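Local coordinates for protein ATP-dependent DNA helicase (Mycobacterium smegmatis, PDB 5V9X) that unwinds RNA:DNA hybrids as a 3'-to-5' helicase, probably coupling ATP hydrolysis to movement along a single-stranded DNA tracking strand, at residues T228-E233 with I451-V456; N459-L464 with V824-R829; D505-K510 with P521-D526; L629-G634 with S703-R708. All blocks are in the same frame, centred on the assembly; numbering follows the deposited sequence.

Contact 1 lies near the ATP site: the side chain of T228 is about 8 Å from the bound AMP-PNP and about 10 Å from the magnesium ion. The loop that carries its second half runs on almost directly into contact 2, whose centre is about 22 Å away. Contact 3 is nested within the chain loop closed by contact 2, centre to centre about 17 Å, and belongs to the winged-helix part. Contact 4, also nested in that loop, comes within about 8 Å of the bound DNA, nearest atoms, and its centre is about 18 Å from that of contact 1. The two most distant centres, those of contacts 3 and 4, are about 44 Å apart.

Contact 1. Residues T228-E233 with I451-V456; sequences TVRPPE and IETLRV
R230 and T453 meet through a polar bond on the solvent side of this contact. The arginine side chain is extended, with CG anti to the backbone N (chi1 165°), and this lays NE beside the threonine hydroxyl: NE donates to T453 OG1 at 2.9 Å, almost straight at 178° and in the guanidinium plane. I451 O lies over one face of the same group without bonding to it, and NH2 has a salt bridge to E628. The backbones join where L454 N donates to R230 O at 2.8 Å, in the carbonyl plane and on a lone pair. The close packing is at I451, where CD1 lies against the T228-V229 peptide, 3.6 Å from T228 C, with R230 CB beside CD1 at 3.9 Å; I451 also touches V406, A407 and L410 of helix 406-413. Toward T453 the contact thins out: its CG2 only brushes P231 CD at 3.9 Å, past the cis peptide bond, and the threonine is exposed to solvent. The bond of T228 OG1 with Q411 NE2 links the SAT sequence of helicase motif III, which ends at T228, to the motif VI helix of the second RecA-like domain, with loop 451-456 packed beside it.

Contact 2. Residues N459-L464 with V824-R829; sequences NPLDVL and VLEAVR
E826, on helix 822-835, reaches across to L461 at the start of helix 461-471, so that a glutamate of the DEAD/H-associated region packs against the N-terminal end of a helix in the winged-helix region. The helix it meets has P460 at its N-cap position, and L461 N is the first amide of the helix. Starting at CB, which points toward the other segment, the glutamate chain sets out with CG anti to the backbone N (chi1 175°). CG packs against the carboxylate of D462, 4.0 Å from D462 CG, the two side chains crossing at about a right angle. A bend at chi2 (54°) then turns the chain, and CD comes to 3.6 Å from L461 N. OE1 accepts a weak hydrogen bond from L461 N at 3.2 Å. With its syn lone pair, E826 OE2 meets R829 NH2 at 2.5 Å in a salt bridge, OE2 lying 16° out of the guanidinium plane. R829 NE adds weaker bonds to both carboxylate oxygens, and K200 makes a long, weak ion pair with OE2.

The two carboxylates are close, D462 OD1 being 4.3 Å from E826 OE2, yet D462 OD2 is paired with R786 and K200, and E826 with R829, which would probably offset the repulsion. R829 has a second acid in D834, through NH1. Helix 200-213 of the first helicase domain runs alongside, through A203 on P460. Beside the salt bridge, R829 NH2 rests 3.7 Å from P460 CB.

Contact 3. Residues D505-K510 with P521-D526; sequences DLLSGK and PRLVYD
L507 O, near the end of helix 497-508, takes two backbone N-H groups from the chain that returns to it. R522 N donates to L507 O at 2.9 Å and L523 N at 3.0 Å, both from off the carbonyl plane. Two successive amides are thereby held against the helix end just before strand 523-526 starts. The leucines L507 and L523 share the same rotamer, CG beside the backbone N (chi1 -70° and -63°), so they lie side by side and point the same way; their CD1 atoms are 4.0 Å apart, and both pack on T468 of helix 461-471. S508 works differently: its OG, anti to the backbone N, swings over the strand edge, where it receives Y525 N weakly at 3.1 Å and gives a weak bond to L523 O. Y525 CB sits 3.3 Å from S508 OG. The tyrosine ring then extends back along the helix, D505 OD1 near its edge, while Y525 OH reaches E501 and D505 is paired with R527. Helix 497-508 followed, after a partly unmodelled loop, by strand 523-526, which pairs antiparallel with 531-534, with 477-478 on the far side of that strand, is consistent with the winged-helix fold.

Contact 4. Residues L629-G634 with S703-R708; sequences LGAAVG and SPYGLR
Y705 carries CG beside its backbone N (chi1 -79°), which turns its ring toward helix 627-640, where CE1 touches A631 CB at 3.8 Å. Two residues on, V633 holds CG1 anti to its own N (chi1 164°) and brings it against P704 CB, also at 3.8 Å; the two side chains slide past each other in opposite directions. Between these flanks the backbones meet. G630, which has no side chain, allows the loop to come right up to the helix: its CA is 3.1 Å from P704 O and 3.9 Å from Y705 CA. The proline ring packs between G630 O and G634 CA, with P704 CB 3.4 Å from G630 O and P704 CG 3.6 Å from G634 CA. No hydrogen bond crosses between the two segments; the contact is van der Waals packing.

Polar atoms nearby have partners of their own. Y705 OH is held by D682 O and P704 O takes a weak bond from R625. S703 OG lies at the edge of the tyrosine ring, in its plane, receives Y705 N weakly at 3.4 Å, and is hydrogen-bonded to H710. V633 and L629 also pack on V441 of helix 433-448. After G706, at the N-cap position with positive phi, helix 707-725 begins. The contact thus fastens the turn between strand 697-702 and that helix to helix 627-640, whose G630 and G634 have a GxxxG-type spacing that leaves room for the P704 ring, here used by a loop and not by a second helix.

Contact 1. Residues T228-E233 with I451-V456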
# COMPACT_ATOMS: atom_id res chain seq x y z
N THR A 228 -6.71 3.32 -10.91
CA THR A 228 -6.87 4.24 -9.78
C THR A 228 -5.68 5.20 -9.78
O THR A 228 -4.69 5.00 -9.07
CB THR A 228 -6.97 3.46 -8.47
OG1 THR A 228 -5.87 2.55 -8.36
CG2 THR A 228 -8.27 2.67 -8.42
N VAL A 229 -5.79 6.27 -10.57
CA VAL A 229 -4.72 7.24 -10.74
C VAL A 229 -5.24 8.61 -10.32
O VAL A 229 -6.20 9.12 -10.91
CB VAL A 229 -4.20 7.29 -12.18
CG1 VAL A 229 -3.10 8.33 -12.31
CG2 VAL A 229 -3.70 5.93 -12.61
N ARG A 230 -4.61 9.20 -9.31
CA ARG A 230 -4.92 10.55 -8.88
C ARG A 230 -3.77 11.11 -8.05
O ARG A 230 -3.42 10.55 -7.00
CB ARG A 230 -6.22 10.58 -8.08
CG ARG A 230 -6.43 11.87 -7.30
CD ARG A 230 -7.83 11.95 -6.73
NE ARG A 230 -7.93 12.96 -5.68
CZ ARG A 230 -9.08 13.46 -5.24
NH1 ARG A 230 -10.23 13.06 -5.76
NH2 ARG A 230 -9.07 14.38 -4.28
N PRO A 231 -3.13 12.21 -8.49
CA PRO A 231 -3.44 12.92 -9.73
C PRO A 231 -2.76 12.30 -10.94
O PRO A 231 -1.67 11.73 -10.79
CB PRO A 231 -2.90 14.34 -9.47
CG PRO A 231 -2.17 14.28 -8.12
CD PRO A 231 -2.01 12.83 -7.77
N PRO A 232 -3.39 12.39 -12.12
CA PRO A 232 -2.75 11.83 -13.32
C PRO A 232 -1.38 12.42 -13.61
O PRO A 232 -0.46 11.68 -13.97
CB PRO A 232 -3.76 12.17 -14.43
CG PRO A 232 -5.07 12.28 -13.72
CD PRO A 232 -4.75 12.87 -12.38
N GLU A 233 -1.22 13.74 -13.46
CA GLU A 233 0.05 14.38 -13.80
C GLU A 233 1.18 13.92 -12.89
O GLU A 233 2.33 13.85 -13.33
CB GLU A 233 -0.10 15.90 -13.76
CG GLU A 233 -0.78 16.46 -12.51
CD GLU A 233 -2.29 16.55 -12.64
OE1 GLU A 233 -2.88 15.79 -13.45
OE2 GLU A 233 -2.90 17.39 -11.94
N ILE A 451 -10.86 8.60 -4.89
CA ILE A 451 -9.68 7.94 -4.33
C ILE A 451 -8.72 8.99 -3.77
O ILE A 451 -8.96 10.20 -3.89
CB ILE A 451 -8.98 7.06 -5.38
CG1 ILE A 451 -8.55 7.89 -6.59
CG2 ILE A 451 -9.90 5.92 -5.81
CD1 ILE A 451 -7.79 7.09 -7.63
N GLU A 452 -7.63 8.52 -3.18
CA GLU A 452 -6.69 9.40 -2.50
C GLU A 452 -5.73 10.04 -3.50
O GLU A 452 -5.41 9.47 -4.54
CB GLU A 452 -5.89 8.62 -1.45
CG GLU A 452 -6.70 7.57 -0.69
CD GLU A 452 -6.82 6.26 -1.45
OE1 GLU A 452 -5.82 5.81 -2.05
OE2 GLU A 452 -7.93 5.68 -1.46
N THR A 453 -5.28 11.25 -3.16
CA THR A 453 -4.25 11.92 -3.95
C THR A 453 -2.88 11.41 -3.54
O THR A 453 -2.52 11.44 -2.35
CB THR A 453 -4.34 13.44 -3.77
OG1 THR A 453 -5.44 13.95 -4.54
CG2 THR A 453 -3.05 14.11 -4.23
N LEU A 454 -2.11 10.94 -4.51
CA LEU A 454 -0.79 10.39 -4.25
C LEU A 454 0.28 11.46 -4.46
O LEU A 454 0.13 12.36 -5.29
CB LEU A 454 -0.52 9.19 -5.16
CG LEU A 454 -1.54 8.05 -5.07
CD1 LEU A 454 -1.20 6.93 -6.04
CD2 LEU A 454 -1.66 7.52 -3.65
N ARG A 455 1.36 11.34 -3.69
CA ARG A 455 2.47 12.28 -3.78
C ARG A 455 3.77 11.50 -3.63
O ARG A 455 3.95 10.75 -2.67
CB ARG A 455 2.36 13.36 -2.70
CG ARG A 455 3.40 14.47 -2.81
CD ARG A 455 2.89 15.79 -2.24
NE ARG A 455 2.33 15.64 -0.89
CZ ARG A 455 1.04 15.77 -0.60
NH1 ARG A 455 0.16 16.05 -1.56
NH2 ARG A 455 0.62 15.61 0.65
N VAL A 456 4.67 11.69 -4.59
CA VAL A 456 5.97 11.01 -4.61
C VAL A 456 6.83 11.53 -3.47
O VAL A 456 7.08 12.75 -3.39
CB VAL A 456 6.68 11.22 -5.96
CG1 VAL A 456 8.05 10.57 -5.94
CG2 VAL A 456 5.83 10.67 -7.10

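Contact 2. Residues N459-L464 with V824-R829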
# COMPACT_ATOMS: atom_id res chain seq x y z
N ASN A 459 13.29 13.15 -2.37
CA ASN A 459 14.65 12.97 -1.90
C ASN A 459 14.79 11.98 -0.74
O ASN A 459 15.34 12.32 0.31
CB ASN A 459 15.26 14.31 -1.51
CG ASN A 459 15.17 15.33 -2.63
OD1 ASN A 459 15.10 14.98 -3.81
ND2 ASN A 459 15.16 16.61 -2.27
N PRO A 460 14.31 10.73 -0.90
CA PRO A 460 14.51 9.74 0.17
C PRO A 460 15.93 9.20 0.18
O PRO A 460 16.27 8.29 -0.58
CB PRO A 460 13.48 8.64 -0.17
CG PRO A 460 13.32 8.73 -1.64
CD PRO A 460 13.50 10.18 -2.01
N LEU A 461 16.77 9.76 1.06
CA LEU A 461 18.21 9.53 0.98
C LEU A 461 18.59 8.08 1.23
O LEU A 461 19.60 7.61 0.69
CB LEU A 461 18.94 10.44 1.97
CG LEU A 461 18.82 11.94 1.74
CD1 LEU A 461 19.69 12.70 2.73
CD2 LEU A 461 19.19 12.29 0.30
N ASP A 462 17.82 7.36 2.05
CA ASP A 462 18.17 5.97 2.33
C ASP A 462 18.03 5.10 1.09
O ASP A 462 18.87 4.22 0.84
CB ASP A 462 17.32 5.42 3.48
CG ASP A 462 15.83 5.52 3.22
OD1 ASP A 462 15.43 5.99 2.13
OD2 ASP A 462 15.05 5.11 4.10
N VAL A 463 16.99 5.34 0.28
CA VAL A 463 16.84 4.63 -0.98
C VAL A 463 18.02 4.93 -1.90
O VAL A 463 18.54 4.04 -2.60
CB VAL A 463 15.50 4.98 -1.65
CG1 VAL A 463 15.45 4.48 -3.08
CG2 VAL A 463 14.34 4.41 -0.84
N LEU A 464 18.47 6.19 -1.92
CA LEU A 464 19.64 6.56 -2.71
C LEU A 464 20.88 5.81 -2.24
O LEU A 464 21.63 5.26 -3.05
CB LEU A 464 19.86 8.07 -2.62
CG LEU A 464 21.19 8.62 -3.15
CD1 LEU A 464 21.30 8.42 -4.65
CD2 LEU A 464 21.36 10.08 -2.78
N VAL A 824 19.49 10.67 10.24
CA VAL A 824 18.61 11.49 11.08
C VAL A 824 17.76 12.40 10.21
O VAL A 824 16.54 12.52 10.43
CB VAL A 824 19.44 12.29 12.10
CG1 VAL A 824 18.53 13.23 12.89
CG2 VAL A 824 20.17 11.36 13.04
N LEU A 825 18.37 13.05 9.22
CA LEU A 825 17.63 13.92 8.32
C LEU A 825 16.50 13.16 7.62
O LEU A 825 15.37 13.65 7.54
CB LEU A 825 18.57 14.54 7.29
CG LEU A 825 19.72 15.42 7.77
CD1 LEU A 825 20.57 15.87 6.59
CD2 LEU A 825 19.19 16.63 8.53
N GLU A 826 16.80 11.96 7.12
CA GLU A 826 15.80 11.22 6.36
C GLU A 826 14.72 10.66 7.27
O GLU A 826 13.54 10.64 6.89
CB GLU A 826 16.48 10.09 5.57
CG GLU A 826 15.51 9.18 4.83
CD GLU A 826 14.55 9.93 3.93
OE1 GLU A 826 14.92 11.00 3.39
OE2 GLU A 826 13.41 9.45 3.75
N ALA A 827 15.08 10.21 8.47
CA ALA A 827 14.08 9.75 9.42
C ALA A 827 13.10 10.86 9.76
O ALA A 827 11.88 10.65 9.79
CB ALA A 827 14.76 9.22 10.69
N VAL A 828 13.62 12.07 10.01
CA VAL A 828 12.74 13.22 10.25
C VAL A 828 11.95 13.55 8.99
O VAL A 828 10.78 13.94 9.06
CB VAL A 828 13.57 14.42 10.74
CG1 VAL A 828 12.66 15.61 11.00
CG2 VAL A 828 14.33 14.08 12.01
N ARG A 829 12.57 13.40 7.82
CA ARG A 829 11.88 13.68 6.57
C ARG A 829 10.70 12.73 6.37
O ARG A 829 9.61 13.17 5.96
CB ARG A 829 12.87 13.57 5.40
CG ARG A 829 12.52 14.37 4.16
CD ARG A 829 11.50 13.65 3.29
NE ARG A 829 11.82 12.24 3.11
CZ ARG A 829 10.95 11.33 2.67
NH1 ARG A 829 9.71 11.70 2.38
NH2 ARG A 829 11.31 10.06 2.53

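Contact 3. Residues D505-K510 with P521-D526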
# COMPACT_ATOMS: atom_id res chain seq x y z
N ASP A 505 29.42 10.57 1.61
CA ASP A 505 30.35 10.64 2.74
C ASP A 505 30.04 9.58 3.77
O ASP A 505 30.93 8.86 4.24
CB ASP A 505 30.30 12.03 3.38
CG ASP A 505 30.67 13.13 2.42
OD1 ASP A 505 31.37 12.84 1.43
OD2 ASP A 505 30.26 14.29 2.65
N LEU A 506 28.76 9.46 4.13
CA LEU A 506 28.36 8.47 5.13
C LEU A 506 28.68 7.05 4.66
O LEU A 506 29.17 6.23 5.44
CB LEU A 506 26.87 8.63 5.43
CG LEU A 506 26.25 7.75 6.51
CD1 LEU A 506 27.15 7.71 7.74
CD2 LEU A 506 24.88 8.29 6.87
N LEU A 507 28.42 6.76 3.38
CA LEU A 507 28.75 5.46 2.83
C LEU A 507 30.25 5.23 2.74
O LEU A 507 30.68 4.07 2.64
CB LEU A 507 28.12 5.30 1.44
CG LEU A 507 26.60 5.16 1.39
CD1 LEU A 507 26.12 5.18 -0.05
CD2 LEU A 507 26.16 3.88 2.08
N SER A 508 31.05 6.29 2.77
CA SER A 508 32.50 6.18 2.60
C SER A 508 33.24 6.53 3.88
O SER A 508 33.84 5.65 4.51
CB SER A 508 32.96 7.06 1.44
OG SER A 508 34.37 6.97 1.26
N GLY A 509 33.24 7.79 4.30
CA GLY A 509 34.01 8.20 5.46
C GLY A 509 33.34 9.21 6.36
O GLY A 509 32.80 10.22 5.90
N LYS A 510 33.37 8.95 7.67
CA LYS A 510 32.76 9.83 8.66
C LYS A 510 33.71 10.07 9.83
O LYS A 510 33.82 9.24 10.74
CB LYS A 510 31.44 9.25 9.16
CG LYS A 510 30.80 10.02 10.30
CD LYS A 510 29.98 11.20 9.80
CE LYS A 510 29.40 11.99 10.96
NZ LYS A 510 28.42 13.01 10.51
N PRO A 521 30.89 1.48 6.87
CA PRO A 521 30.83 2.07 5.53
C PRO A 521 31.12 1.03 4.46
O PRO A 521 31.90 0.09 4.66
CB PRO A 521 31.93 3.14 5.58
CG PRO A 521 32.91 2.60 6.56
CD PRO A 521 32.11 1.86 7.60
N ARG A 522 30.49 1.21 3.31
CA ARG A 522 30.48 0.19 2.27
C ARG A 522 31.13 0.62 0.96
O ARG A 522 31.24 -0.20 0.04
CB ARG A 522 29.04 -0.26 1.99
CG ARG A 522 28.21 -0.46 3.25
CD ARG A 522 28.82 -1.51 4.16
NE ARG A 522 27.86 -1.97 5.16
CZ ARG A 522 28.02 -3.06 5.90
NH1 ARG A 522 29.11 -3.80 5.77
NH2 ARG A 522 27.09 -3.40 6.78
N LEU A 523 31.57 1.87 0.85
CA LEU A 523 32.18 2.36 -0.38
C LEU A 523 33.43 3.16 -0.05
O LEU A 523 33.64 3.59 1.09
CB LEU A 523 31.20 3.23 -1.18
CG LEU A 523 29.93 2.55 -1.69
CD1 LEU A 523 29.02 3.57 -2.35
CD2 LEU A 523 30.26 1.43 -2.66
N VAL A 524 34.27 3.33 -1.06
CA VAL A 524 35.46 4.17 -0.97
C VAL A 524 35.32 5.28 -2.00
O VAL A 524 35.05 5.02 -3.18
CB VAL A 524 36.75 3.36 -1.20
CG1 VAL A 524 37.96 4.27 -1.17
CG2 VAL A 524 36.88 2.26 -0.15
N TYR A 525 35.51 6.52 -1.55
CA TYR A 525 35.24 7.71 -2.35
C TYR A 525 36.55 8.41 -2.68
O TYR A 525 37.31 8.78 -1.77
CB TYR A 525 34.29 8.65 -1.60
CG TYR A 525 33.64 9.72 -2.45
CD1 TYR A 525 33.77 9.74 -3.83
CD2 TYR A 525 32.88 10.73 -1.86
CE1 TYR A 525 33.17 10.72 -4.60
CE2 TYR A 525 32.28 11.71 -2.62
CZ TYR A 525 32.43 11.71 -3.99
OH TYR A 525 31.83 12.69 -4.74
N ASP A 526 36.82 8.59 -3.97
CA ASP A 526 38.00 9.31 -4.45
C ASP A 526 37.51 10.66 -4.97
O ASP A 526 37.07 10.77 -6.11
CB ASP A 526 38.72 8.53 -5.54
CG ASP A 526 40.08 9.12 -5.88
OD1 ASP A 526 41.10 8.45 -5.61
OD2 ASP A 526 40.13 10.25 -6.40

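Contact 4. Residues L629-G634 with S703-R708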
# COMPACT_ATOMS: atom_id res chain seq x y z
N LEU A 629 -10.00 11.64 3.19
CA LEU A 629 -10.94 10.58 3.55
C LEU A 629 -11.44 10.75 4.97
O LEU A 629 -12.60 10.44 5.27
CB LEU A 629 -10.29 9.20 3.37
CG LEU A 629 -11.21 8.03 3.71
CD1 LEU A 629 -12.42 8.02 2.79
CD2 LEU A 629 -10.47 6.71 3.65
N GLY A 630 -10.59 11.24 5.87
CA GLY A 630 -11.05 11.54 7.22
C GLY A 630 -12.15 12.58 7.23
O GLY A 630 -13.11 12.48 7.99
N ALA A 631 -12.02 13.61 6.38
CA ALA A 631 -13.08 14.59 6.23
C ALA A 631 -14.37 13.94 5.75
O ALA A 631 -15.45 14.20 6.28
CB ALA A 631 -12.64 15.70 5.28
N ALA A 632 -14.26 13.08 4.73
CA ALA A 632 -15.44 12.42 4.19
C ALA A 632 -16.14 11.55 5.23
O ALA A 632 -17.37 11.41 5.20
CB ALA A 632 -15.06 11.57 2.98
N VAL A 633 -15.38 10.98 6.17
CA VAL A 633 -15.97 10.14 7.21
C VAL A 633 -16.83 10.98 8.14
O VAL A 633 -17.95 10.60 8.49
CB VAL A 633 -14.87 9.38 7.97
CG1 VAL A 633 -15.42 8.82 9.27
CG2 VAL A 633 -14.30 8.27 7.11
N GLY A 634 -16.32 12.14 8.56
CA GLY A 634 -17.09 13.00 9.44
C GLY A 634 -18.31 13.59 8.76
O GLY A 634 -19.38 13.67 9.37
N SER A 703 -12.59 13.02 16.52
CA SER A 703 -12.30 13.63 15.23
C SER A 703 -12.01 12.54 14.21
O SER A 703 -11.25 11.61 14.52
CB SER A 703 -11.12 14.60 15.33
OG SER A 703 -10.49 14.77 14.07
N PRO A 704 -12.57 12.61 13.01
CA PRO A 704 -12.35 11.56 12.01
C PRO A 704 -11.14 11.75 11.11
O PRO A 704 -10.92 10.91 10.23
CB PRO A 704 -13.64 11.63 11.19
CG PRO A 704 -13.96 13.09 11.18
CD PRO A 704 -13.52 13.63 12.52
N TYR A 705 -10.33 12.79 11.33
CA TYR A 705 -9.36 13.25 10.33
C TYR A 705 -8.11 12.38 10.24
O TYR A 705 -7.09 12.82 9.71
CB TYR A 705 -8.97 14.70 10.62
CG TYR A 705 -9.99 15.69 10.14
CD1 TYR A 705 -10.01 16.11 8.82
CD2 TYR A 705 -10.94 16.21 11.01
CE1 TYR A 705 -10.95 17.02 8.37
CE2 TYR A 705 -11.89 17.12 10.57
CZ TYR A 705 -11.88 17.52 9.25
OH TYR A 705 -12.82 18.43 8.80
N GLY A 706 -8.17 11.15 10.74
CA GLY A 706 -7.14 10.17 10.48
C GLY A 706 -5.91 10.33 11.36
O GLY A 706 -5.70 11.35 12.02
N LEU A 707 -5.09 9.28 11.36
CA LEU A 707 -3.92 9.22 12.22
C LEU A 707 -2.81 10.17 11.77
O LEU A 707 -2.01 10.60 12.60
CB LEU A 707 -3.38 7.79 12.29
CG LEU A 707 -2.25 7.51 13.27
CD1 LEU A 707 -2.72 7.69 14.71
CD2 LEU A 707 -1.67 6.12 13.06
N ARG A 708 -2.75 10.50 10.47
CA ARG A 708 -1.70 11.39 9.99
C ARG A 708 -1.79 12.78 10.61
O ARG A 708 -0.78 13.50 10.66
CB ARG A 708 -1.76 11.49 8.47
CG ARG A 708 -1.71 10.16 7.75
CD ARG A 708 -1.56 10.34 6.25
NE ARG A 708 -0.25 10.91 5.91
CZ ARG A 708 0.05 11.41 4.71
NH1 ARG A 708 -0.86 11.44 3.75
NH2 ARG A 708 1.26 11.90 4.49